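Local coordinates for protein beta-1,4-galactanase (Thielavia heterothallica, PDB 1HJS) that hydrolyses the beta-1,4-galactosidic linkages of type I arabinogalactans, as a family 53 glycoside hydrolase built on a beta/alpha barrel, at residues T3-S11 / L36-R47; S21-L32 / F316-S324. All coordinates share one frame; numbering follows the deposited sequence.

Interaction 1: T3-S11 / L36-R47; sequences TYRGVDWSS and LAANGVNTVRQR. With SO4 (sulfate ion), chain H.
Trp9 lays one face of its indole against Val44, whose CB stands 3.8 Å from the centroid of the five-membered ring in a CH-pi contact, while at the ring's edge NE1 donates an almost straight bond of 3.0 Å to Gln46 OE1; Gln46 NE2 bonds to Asn62. The Arg5 guanidinium carries Asn42 ND2 over one face; at its edge NE and NH2 together grip Gly40 O, and NH2 also donates to O3 of a sulfate ion at 2.6 Å. A bend at chi3 (-56°) turns the guanidinium back onto that carbonyl. Gly40, at positive phi, closes the preceding helix in a Schellman motif, a place that suits glycine. Asn42 imitates a strand residue with its amide: ND2 donates to Thr3 O at 2.9 Å and OD1 accepts from Arg5 N, which comes from above the carbonyl plane. The Arg47 guanidinium takes Ser10 CB over a face and, at its edge, a water that accepts from NH1 and donates to Asp8 OD2; its NH2 salt-bridges Glu297. Asp8 OD2 forms a salt bridge with Arg45 NH1 at 2.8 Å, and Arg45 NH2 forms another with Glu245, the likely nucleophile. On the sheet face shared with Val44, Val7 CG2 meets Leu36 CD1 tip to tip. Strands 4-8 and 43-48 are parallel neighbours in the barrel; strand 290-296 flanks the former, and helix 59-71 packs on Trp9 and Val44.

Interaction 2: S21-L32 / F316-S324; sequences SYKNTNGNAQPL and FSQSGQALS
The two loops join through a single backbone bridge, Lys23 with Gln321, in which Lys23 N donates to Gly320 O at 2.8 Å and Ala322 N returns a straighter bond to Lys23 O. Glycine suits position 320, the last residue of a type I turn, because its phi is positive and a side chain would run into Ser21 O. Lys23 bends at its last torsion (chi4 65°), bringing NZ to two carbonyls, Ser319 O at 2.9 Å across the contact and Ser21 O at 2.7 Å in its own loop. A methionine in its place lacks the ammonium, so Ser21 O and Ser319 O would probably lose the donor they share. Gln321, extended with CG anti to its backbone N (chi1 -179°), reaches the turn 24-27, where NE2 makes a weak bond to Thr25 O. On the inner side, Tyr22 turns its ring edge toward the face of Phe316 in an offset edge-to-face pair, centroids 5.5 Å apart and planes at 75°. Leu32 CD1 meets Phe316 CZ at 3.5 Å. Tyr22 OH bonds to Ala299 O beyond the barrel's last strand, while Ile35 of helix 32-38 packs against Tyr22 and Ala322, and Leu323 touches helix 270-285.

In the fold
Interaction 1 belongs to the barrel itself: it is largely buried, and its parallel strand bonds lead to a charged cluster by the active site. Interaction 2 lies farther out, partly exposed and away from the annotated sites, where two irregular loops share one bridge and an ammonium group binds neutral carbonyls. Its sequence span is also far longer, linking the early part of the chain to its end, whereas interaction 1 joins the first two barrel strands. Helix 32-38 connects them, since Leu32 begins it in interaction 2 and Leu36 lies near its end in interaction 1. The contacts touch directly where Trp9 CE3 packs on Leu32 CD2 at 3.9 Å, continuing the apolar layer from barrel to loops.

Interaction 1: T3-S11 / L36-R47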
loop_
_atom_site.group_PDB
_atom_site.type_symbol
_atom_site.label_atom_id
_atom_site.label_comp_id
_atom_site.label_asym_id
_atom_site.label_seq_id
_atom_site.Cartn_x
_atom_site.Cartn_y
_atom_site.Cartn_z
ATOM N N THR A 3 -7.798 12.601 -3.403
ATOM C CA THR A 3 -6.562 13.300 -3.710
ATOM C C THR A 3 -5.638 12.329 -4.429
ATOM O O THR A 3 -4.990 12.676 -5.419
ATOM C CB THR A 3 -5.872 13.786 -2.424
ATOM O OG1 THR A 3 -6.694 14.772 -1.794
ATOM C CG2 THR A 3 -4.506 14.386 -2.736
ATOM N N TYR A 4 -5.599 11.100 -3.925
ATOM C CA TYR A 4 -4.750 10.064 -4.498
ATOM C C TYR A 4 -5.571 8.974 -5.164
ATOM O O TYR A 4 -6.343 8.280 -4.505
ATOM C CB TYR A 4 -3.884 9.435 -3.406
ATOM C CG TYR A 4 -3.098 10.445 -2.599
ATOM C CD1 TYR A 4 -1.923 11.012 -3.100
ATOM C CD2 TYR A 4 -3.556 10.869 -1.354
ATOM C CE1 TYR A 4 -1.228 11.983 -2.375
ATOM C CE2 TYR A 4 -2.873 11.838 -0.625
ATOM C CZ TYR A 4 -1.713 12.394 -1.143
ATOM O OH TYR A 4 -1.060 13.370 -0.435
ATOM N N ARG A 5 -5.412 8.847 -6.475
ATOM C CA ARG A 5 -6.098 7.813 -7.242
ATOM C C ARG A 5 -4.941 6.958 -7.726
ATOM O O ARG A 5 -4.268 7.314 -8.691
ATOM C CB ARG A 5 -6.833 8.418 -8.444
ATOM C CG ARG A 5 -7.914 9.433 -8.091
ATOM C CD ARG A 5 -8.661 9.876 -9.347
ATOM N NE ARG A 5 -7.745 10.422 -10.347
ATOM C CZ ARG A 5 -7.262 11.660 -10.323
ATOM N NH1 ARG A 5 -7.616 12.495 -9.355
ATOM N NH2 ARG A 5 -6.409 12.058 -11.256
ATOM N N GLY A 6 -4.681 5.842 -7.059
ATOM C CA GLY A 6 -3.551 5.048 -7.495
ATOM C C GLY A 6 -3.633 3.542 -7.543
ATOM O O GLY A 6 -4.675 2.927 -7.304
ATOM N N VAL A 7 -2.492 2.958 -7.889
ATOM C CA VAL A 7 -2.340 1.519 -7.964
ATOM C C VAL A 7 -0.929 1.219 -7.492
ATOM O O VAL A 7 -0.049 2.089 -7.532
ATOM C CB VAL A 7 -2.479 0.982 -9.420
ATOM C CG1 VAL A 7 -3.805 1.410 -10.017
ATOM C CG2 VAL A 7 -1.307 1.475 -10.282
ATOM N N ASP A 8 -0.722 0.001 -7.016
ATOM C CA ASP A 8 0.602 -0.428 -6.615
ATOM C C ASP A 8 1.085 -1.147 -7.880
ATOM O O ASP A 8 0.481 -2.134 -8.300
ATOM C CB ASP A 8 0.517 -1.403 -5.441
ATOM C CG ASP A 8 1.883 -1.820 -4.932
ATOM O OD1 ASP A 8 2.723 -2.243 -5.750
ATOM O OD2 ASP A 8 2.113 -1.739 -3.707
ATOM N N TRP A 9 2.151 -0.643 -8.498
ATOM C CA TRP A 9 2.649 -1.243 -9.733
ATOM C C TRP A 9 4.046 -1.839 -9.572
ATOM O O TRP A 9 4.770 -2.022 -10.552
ATOM C CB TRP A 9 2.652 -0.182 -10.842
ATOM C CG TRP A 9 3.801 0.797 -10.769
ATOM C CD1 TRP A 9 4.369 1.324 -9.639
ATOM C CD2 TRP A 9 4.511 1.367 -11.876
ATOM N NE1 TRP A 9 5.390 2.182 -9.978
ATOM C CE2 TRP A 9 5.498 2.228 -11.343
ATOM C CE3 TRP A 9 4.408 1.233 -13.271
ATOM C CZ2 TRP A 9 6.380 2.955 -12.157
ATOM C CZ3 TRP A 9 5.288 1.958 -14.081
ATOM C CH2 TRP A 9 6.259 2.805 -13.518
ATOM N N SER A 10 4.404 -2.164 -8.335
ATOM C CA SER A 10 5.724 -2.708 -8.010
ATOM C C SER A 10 6.301 -3.752 -8.959
ATOM O O SER A 10 7.480 -3.692 -9.304
ATOM C CB SER A 10 5.715 -3.285 -6.591
ATOM O OG SER A 10 5.270 -2.324 -5.647
ATOM N N SER A 11 5.476 -4.704 -9.379
ATOM C CA SER A 11 5.921 -5.782 -10.263
ATOM C C SER A 11 6.199 -5.388 -11.713
ATOM O O SER A 11 6.596 -6.240 -12.508
ATOM C CB SER A 11 4.870 -6.885 -10.285
ATOM O OG SER A 11 3.712 -6.423 -10.960
ATOM N N LEU A 36 -1.371 3.916 -17.257
ATOM C CA LEU A 36 -1.981 4.254 -15.972
ATOM C C LEU A 36 -2.369 5.729 -15.922
ATOM O O LEU A 36 -3.489 6.073 -15.532
ATOM C CB LEU A 36 -1.016 3.934 -14.827
ATOM C CG LEU A 36 -0.661 2.456 -14.633
ATOM C CD1 LEU A 36 0.442 2.326 -13.585
ATOM C CD2 LEU A 36 -1.912 1.678 -14.209
ATOM N N ALA A 37 -1.449 6.597 -16.329
ATOM C CA ALA A 37 -1.709 8.030 -16.327
ATOM C C ALA A 37 -2.890 8.378 -17.229
ATOM O O ALA A 37 -3.728 9.202 -16.872
ATOM C CB ALA A 37 -0.462 8.791 -16.782
ATOM N N ALA A 38 -2.953 7.739 -18.393
ATOM C CA ALA A 38 -4.029 7.999 -19.345
ATOM C C ALA A 38 -5.385 7.586 -18.793
ATOM O O ALA A 38 -6.417 8.126 -19.198
ATOM C CB ALA A 38 -3.755 7.268 -20.659
ATOM N N ASN A 39 -5.387 6.636 -17.862
ATOM C CA ASN A 39 -6.637 6.174 -17.276
ATOM C C ASN A 39 -7.018 6.819 -15.943
ATOM O O ASN A 39 -7.872 6.299 -15.219
ATOM C CB ASN A 39 -6.624 4.651 -17.137
ATOM C CG ASN A 39 -6.798 3.947 -18.470
ATOM O OD1 ASN A 39 -5.842 3.782 -19.235
ATOM N ND2 ASN A 39 -8.024 3.544 -18.764
ATOM N N GLY A 40 -6.391 7.947 -15.619
ATOM C CA GLY A 40 -6.736 8.651 -14.393
ATOM C C GLY A 40 -5.859 8.462 -13.170
ATOM O O GLY A 40 -6.006 9.188 -12.194
ATOM N N VAL A 41 -4.957 7.491 -13.202
ATOM C CA VAL A 41 -4.080 7.256 -12.061
ATOM C C VAL A 41 -3.148 8.456 -11.887
ATOM O O VAL A 41 -2.600 8.963 -12.867
ATOM C CB VAL A 41 -3.234 5.981 -12.268
ATOM C CG1 VAL A 41 -2.251 5.806 -11.108
ATOM C CG2 VAL A 41 -4.151 4.759 -12.364
ATOM N N ASN A 42 -2.978 8.923 -10.650
ATOM C CA ASN A 42 -2.087 10.058 -10.410
ATOM C C ASN A 42 -0.988 9.731 -9.404
ATOM O O ASN A 42 -0.108 10.549 -9.140
ATOM C CB ASN A 42 -2.877 11.296 -9.952
ATOM C CG ASN A 42 -3.461 11.159 -8.547
ATOM O OD1 ASN A 42 -3.245 10.165 -7.850
ATOM N ND2 ASN A 42 -4.200 12.175 -8.125
ATOM N N THR A 43 -1.020 8.513 -8.870
ATOM C CA THR A 43 -0.028 8.092 -7.889
ATOM C C THR A 43 0.205 6.591 -7.961
ATOM O O THR A 43 -0.739 5.816 -8.114
ATOM C CB THR A 43 -0.492 8.414 -6.447
ATOM O OG1 THR A 43 -0.974 9.763 -6.381
ATOM C CG2 THR A 43 0.667 8.239 -5.462
ATOM N N VAL A 44 1.464 6.183 -7.860
ATOM C CA VAL A 44 1.781 4.768 -7.870
ATOM C C VAL A 44 2.461 4.398 -6.562
ATOM O O VAL A 44 3.295 5.144 -6.038
ATOM C CB VAL A 44 2.693 4.361 -9.060
ATOM C CG1 VAL A 44 1.914 4.469 -10.364
ATOM C CG2 VAL A 44 3.946 5.233 -9.095
ATOM N N ARG A 45 2.073 3.245 -6.032
ATOM C CA ARG A 45 2.615 2.721 -4.789
ATOM C C ARG A 45 3.681 1.687 -5.149
ATOM O O ARG A 45 3.518 0.928 -6.111
ATOM C CB ARG A 45 1.479 2.073 -3.995
ATOM C CG ARG A 45 1.841 1.507 -2.623
ATOM C CD ARG A 45 0.553 0.975 -2.008
ATOM N NE ARG A 45 0.660 0.458 -0.646
ATOM C CZ ARG A 45 0.707 -0.837 -0.343
ATOM N NH1 ARG A 45 0.682 -1.753 -1.305
ATOM N NH2 ARG A 45 0.697 -1.218 0.931
ATOM N N GLN A 46 4.766 1.657 -4.379
ATOM C CA GLN A 46 5.864 0.730 -4.632
ATOM C C GLN A 46 6.410 0.139 -3.331
ATOM O O GLN A 46 6.704 0.873 -2.382
ATOM C CB GLN A 46 6.996 1.460 -5.369
ATOM C CG GLN A 46 6.552 2.139 -6.656
ATOM C CD GLN A 46 7.670 2.902 -7.345
ATOM O OE1 GLN A 46 7.441 3.572 -8.350
ATOM N NE2 GLN A 46 8.883 2.803 -6.806
ATOM N N ARG A 47 6.543 -1.182 -3.283
ATOM C CA ARG A 47 7.071 -1.826 -2.087
ATOM C C ARG A 47 8.591 -1.806 -2.123
ATOM O O ARG A 47 9.204 -2.070 -3.158
ATOM C CB ARG A 47 6.572 -3.275 -1.971
ATOM C CG ARG A 47 6.766 -4.127 -3.219
ATOM C CD ARG A 47 6.331 -5.574 -2.975
ATOM N NE ARG A 47 6.246 -6.336 -4.221
ATOM C CZ ARG A 47 5.205 -6.305 -5.051
ATOM N NH1 ARG A 47 4.145 -5.559 -4.769
ATOM N NH2 ARG A 47 5.237 -6.999 -6.184
HETATM S S SO4 H . -5.087 15.379 -10.179
HETATM O O1 SO4 H . -5.803 16.760 -10.640
HETATM O O2 SO4 H . -5.618 15.111 -8.859
HETATM O O3 SO4 H . -5.347 14.439 -11.040
HETATM O O4 SO4 H . -3.702 15.753 -10.069
HETATM O O HOH W 1 3.271 -3.834 -2.581
#

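Interaction 2: S21-L32 / F316-S324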
loop_
_atom_site.group_PDB
_atom_site.type_symbol
_atom_site.label_atom_id
_atom_site.label_comp_id
_atom_site.label_asym_id
_atom_site.label_seq_id
_atom_site.Cartn_x
_atom_site.Cartn_y
_atom_site.Cartn_z
ATOM N N SER A 21 4.272 -7.304 -22.504
ATOM C CA SER A 21 4.208 -6.091 -23.307
ATOM C C SER A 21 2.860 -5.454 -23.025
ATOM O O SER A 21 1.834 -5.933 -23.505
ATOM C CB SER A 21 4.323 -6.430 -24.793
ATOM O OG SER A 21 4.048 -5.288 -25.581
ATOM N N TYR A 22 2.858 -4.380 -22.244
ATOM C CA TYR A 22 1.616 -3.714 -21.887
ATOM C C TYR A 22 1.011 -2.882 -23.002
ATOM O O TYR A 22 1.718 -2.225 -23.768
ATOM C CB TYR A 22 1.828 -2.862 -20.638
ATOM C CG TYR A 22 2.077 -3.699 -19.404
ATOM C CD1 TYR A 22 1.065 -4.498 -18.869
ATOM C CD2 TYR A 22 3.325 -3.709 -18.783
ATOM C CE1 TYR A 22 1.290 -5.289 -17.740
ATOM C CE2 TYR A 22 3.561 -4.496 -17.655
ATOM C CZ TYR A 22 2.538 -5.282 -17.137
ATOM O OH TYR A 22 2.759 -6.045 -16.004
ATOM N N LYS A 23 -0.314 -2.914 -23.075
ATOM C CA LYS A 23 -1.043 -2.190 -24.101
ATOM C C LYS A 23 -2.215 -1.441 -23.506
ATOM O O LYS A 23 -2.811 -1.875 -22.509
ATOM C CB LYS A 23 -1.539 -3.177 -25.159
ATOM C CG LYS A 23 -0.456 -4.135 -25.632
ATOM C CD LYS A 23 -1.019 -5.246 -26.500
ATOM C CE LYS A 23 0.054 -6.263 -26.871
ATOM N NZ LYS A 23 0.579 -7.005 -25.690
ATOM N N ASN A 24 -2.530 -0.312 -24.132
ATOM C CA ASN A 24 -3.642 0.509 -23.699
ATOM C C ASN A 24 -4.928 -0.177 -24.125
ATOM O O ASN A 24 -4.895 -1.228 -24.763
ATOM C CB ASN A 24 -3.565 1.909 -24.323
ATOM C CG ASN A 24 -3.595 1.883 -25.847
ATOM O OD1 ASN A 24 -4.392 1.166 -26.458
ATOM N ND2 ASN A 24 -2.732 2.684 -26.467
ATOM N N THR A 25 -6.056 0.428 -23.778
ATOM C CA THR A 25 -7.354 -0.131 -24.113
ATOM C C THR A 25 -7.627 -0.310 -25.615
ATOM O O THR A 25 -8.472 -1.120 -25.988
ATOM C CB THR A 25 -8.478 0.698 -23.446
ATOM O OG1 THR A 25 -8.262 2.094 -23.688
ATOM C CG2 THR A 25 -8.486 0.456 -21.940
ATOM N N ASN A 26 -6.921 0.428 -26.473
ATOM C CA ASN A 26 -7.104 0.283 -27.924
ATOM C C ASN A 26 -6.246 -0.883 -28.388
ATOM O O ASN A 26 -6.316 -1.304 -29.544
ATOM C CB ASN A 26 -6.614 1.509 -28.703
ATOM C CG ASN A 26 -7.192 2.809 -28.202
ATOM O OD1 ASN A 26 -6.465 3.792 -28.056
ATOM N ND2 ASN A 26 -8.496 2.838 -27.959
ATOM N N GLY A 27 -5.409 -1.383 -27.488
ATOM C CA GLY A 27 -4.537 -2.482 -27.842
ATOM C C GLY A 27 -3.207 -1.988 -28.381
ATOM O O GLY A 27 -2.478 -2.741 -29.026
ATOM N N ASN A 28 -2.890 -0.721 -28.130
ATOM C CA ASN A 28 -1.625 -0.154 -28.585
ATOM C C ASN A 28 -0.547 -0.249 -27.516
ATOM O O ASN A 28 -0.723 0.221 -26.391
ATOM C CB ASN A 28 -1.792 1.312 -28.990
ATOM C CG ASN A 28 -2.244 1.471 -30.424
ATOM O OD1 ASN A 28 -1.734 0.801 -31.322
ATOM N ND2 ASN A 28 -3.189 2.368 -30.652
ATOM N N ALA A 29 0.575 -0.856 -27.884
ATOM C CA ALA A 29 1.697 -1.016 -26.973
ATOM C C ALA A 29 2.094 0.353 -26.449
ATOM O O ALA A 29 2.236 1.309 -27.214
ATOM C CB ALA A 29 2.864 -1.660 -27.695
ATOM N N GLN A 30 2.282 0.441 -25.138
ATOM C CA GLN A 30 2.629 1.701 -24.503
ATOM C C GLN A 30 3.196 1.411 -23.114
ATOM O O GLN A 30 2.829 0.415 -22.495
ATOM C CB GLN A 30 1.358 2.549 -24.421
ATOM C CG GLN A 30 1.446 3.823 -23.619
ATOM C CD GLN A 30 0.214 4.687 -23.809
ATOM O OE1 GLN A 30 -0.914 4.188 -23.828
ATOM N NE2 GLN A 30 0.420 5.989 -23.943
ATOM N N PRO A 31 4.115 2.260 -22.620
ATOM C CA PRO A 31 4.674 2.010 -21.287
ATOM C C PRO A 31 3.553 1.975 -20.251
ATOM O O PRO A 31 2.631 2.791 -20.293
ATOM C CB PRO A 31 5.620 3.190 -21.084
ATOM C CG PRO A 31 6.085 3.490 -22.487
ATOM C CD PRO A 31 4.786 3.402 -23.264
ATOM N N LEU A 32 3.631 1.030 -19.322
ATOM C CA LEU A 32 2.599 0.901 -18.299
ATOM C C LEU A 32 2.291 2.218 -17.583
ATOM O O LEU A 32 1.121 2.564 -17.396
ATOM C CB LEU A 32 2.999 -0.169 -17.274
ATOM C CG LEU A 32 1.976 -0.441 -16.164
ATOM C CD1 LEU A 32 0.640 -0.819 -16.782
ATOM C CD2 LEU A 32 2.480 -1.560 -15.249
ATOM N N PHE A 316 -5.866 -6.221 -16.322
ATOM C CA PHE A 316 -5.244 -6.334 -17.640
ATOM C C PHE A 316 -5.475 -7.748 -18.165
ATOM O O PHE A 316 -5.572 -8.694 -17.382
ATOM C CB PHE A 316 -3.733 -6.085 -17.555
ATOM C CG PHE A 316 -3.356 -4.636 -17.432
ATOM C CD1 PHE A 316 -3.595 -3.934 -16.256
ATOM C CD2 PHE A 316 -2.768 -3.971 -18.504
ATOM C CE1 PHE A 316 -3.255 -2.588 -16.145
ATOM C CE2 PHE A 316 -2.423 -2.624 -18.407
ATOM C CZ PHE A 316 -2.667 -1.927 -17.223
ATOM N N SER A 317 -5.556 -7.894 -19.484
ATOM C CA SER A 317 -5.756 -9.213 -20.080
ATOM C C SER A 317 -4.467 -10.006 -19.916
ATOM O O SER A 317 -3.431 -9.448 -19.558
ATOM C CB SER A 317 -6.076 -9.094 -21.574
ATOM O OG SER A 317 -4.928 -8.704 -22.300
ATOM N N GLN A 318 -4.523 -11.305 -20.187
ATOM C CA GLN A 318 -3.333 -12.132 -20.056
ATOM C C GLN A 318 -2.284 -11.805 -21.112
ATOM O O GLN A 318 -1.149 -12.270 -21.028
ATOM C CB GLN A 318 -3.707 -13.615 -20.103
ATOM C CG GLN A 318 -4.361 -14.098 -18.815
ATOM C CD GLN A 318 -3.446 -13.948 -17.602
ATOM O OE1 GLN A 318 -2.410 -14.609 -17.509
ATOM N NE2 GLN A 318 -3.822 -13.073 -16.675
ATOM N N SER A 319 -2.658 -10.992 -22.095
ATOM C CA SER A 319 -1.720 -10.590 -23.139
ATOM C C SER A 319 -1.124 -9.226 -22.791
ATOM O O SER A 319 -0.290 -8.697 -23.528
ATOM C CB SER A 319 -2.414 -10.531 -24.504
ATOM O OG SER A 319 -3.398 -9.514 -24.542
ATOM N N GLY A 320 -1.566 -8.655 -21.673
ATOM C CA GLY A 320 -1.039 -7.373 -21.239
ATOM C C GLY A 320 -1.824 -6.139 -21.635
ATOM O O GLY A 320 -1.320 -5.019 -21.521
ATOM N N GLN A 321 -3.058 -6.324 -22.091
ATOM C CA GLN A 321 -3.875 -5.186 -22.496
ATOM C C GLN A 321 -4.798 -4.715 -21.376
ATOM O O GLN A 321 -5.515 -5.507 -20.768
ATOM C CB GLN A 321 -4.704 -5.541 -23.731
ATOM C CG GLN A 321 -5.565 -4.396 -24.234
ATOM C CD GLN A 321 -6.279 -4.728 -25.531
ATOM O OE1 GLN A 321 -6.280 -5.878 -25.974
ATOM N NE2 GLN A 321 -6.897 -3.723 -26.143
ATOM N N ALA A 322 -4.781 -3.415 -21.113
ATOM C CA ALA A 322 -5.619 -2.849 -20.069
ATOM C C ALA A 322 -7.087 -3.145 -20.347
ATOM O O ALA A 322 -7.556 -3.004 -21.479
ATOM C CB ALA A 322 -5.397 -1.344 -19.981
ATOM N N LEU A 323 -7.808 -3.564 -19.312
ATOM C CA LEU A 323 -9.226 -3.856 -19.453
ATOM C C LEU A 323 -10.008 -2.554 -19.311
ATOM O O LEU A 323 -9.467 -1.534 -18.879
ATOM C CB LEU A 323 -9.673 -4.861 -18.387
ATOM C CG LEU A 323 -8.965 -6.218 -18.426
ATOM C CD1 LEU A 323 -9.518 -7.119 -17.340
ATOM C CD2 LEU A 323 -9.158 -6.856 -19.805
ATOM N N SER A 324 -11.284 -2.596 -19.671
ATOM C CA SER A 324 -12.145 -1.421 -19.600
ATOM C C SER A 324 -12.276 -0.849 -18.188
ATOM O O SER A 324 -12.573 0.333 -18.016
ATOM C CB SER A 324 -13.536 -1.770 -20.131
ATOM O OG SER A 324 -14.118 -2.799 -19.348
HETATM O O HOH W 2 2.460 -9.472 -23.299
#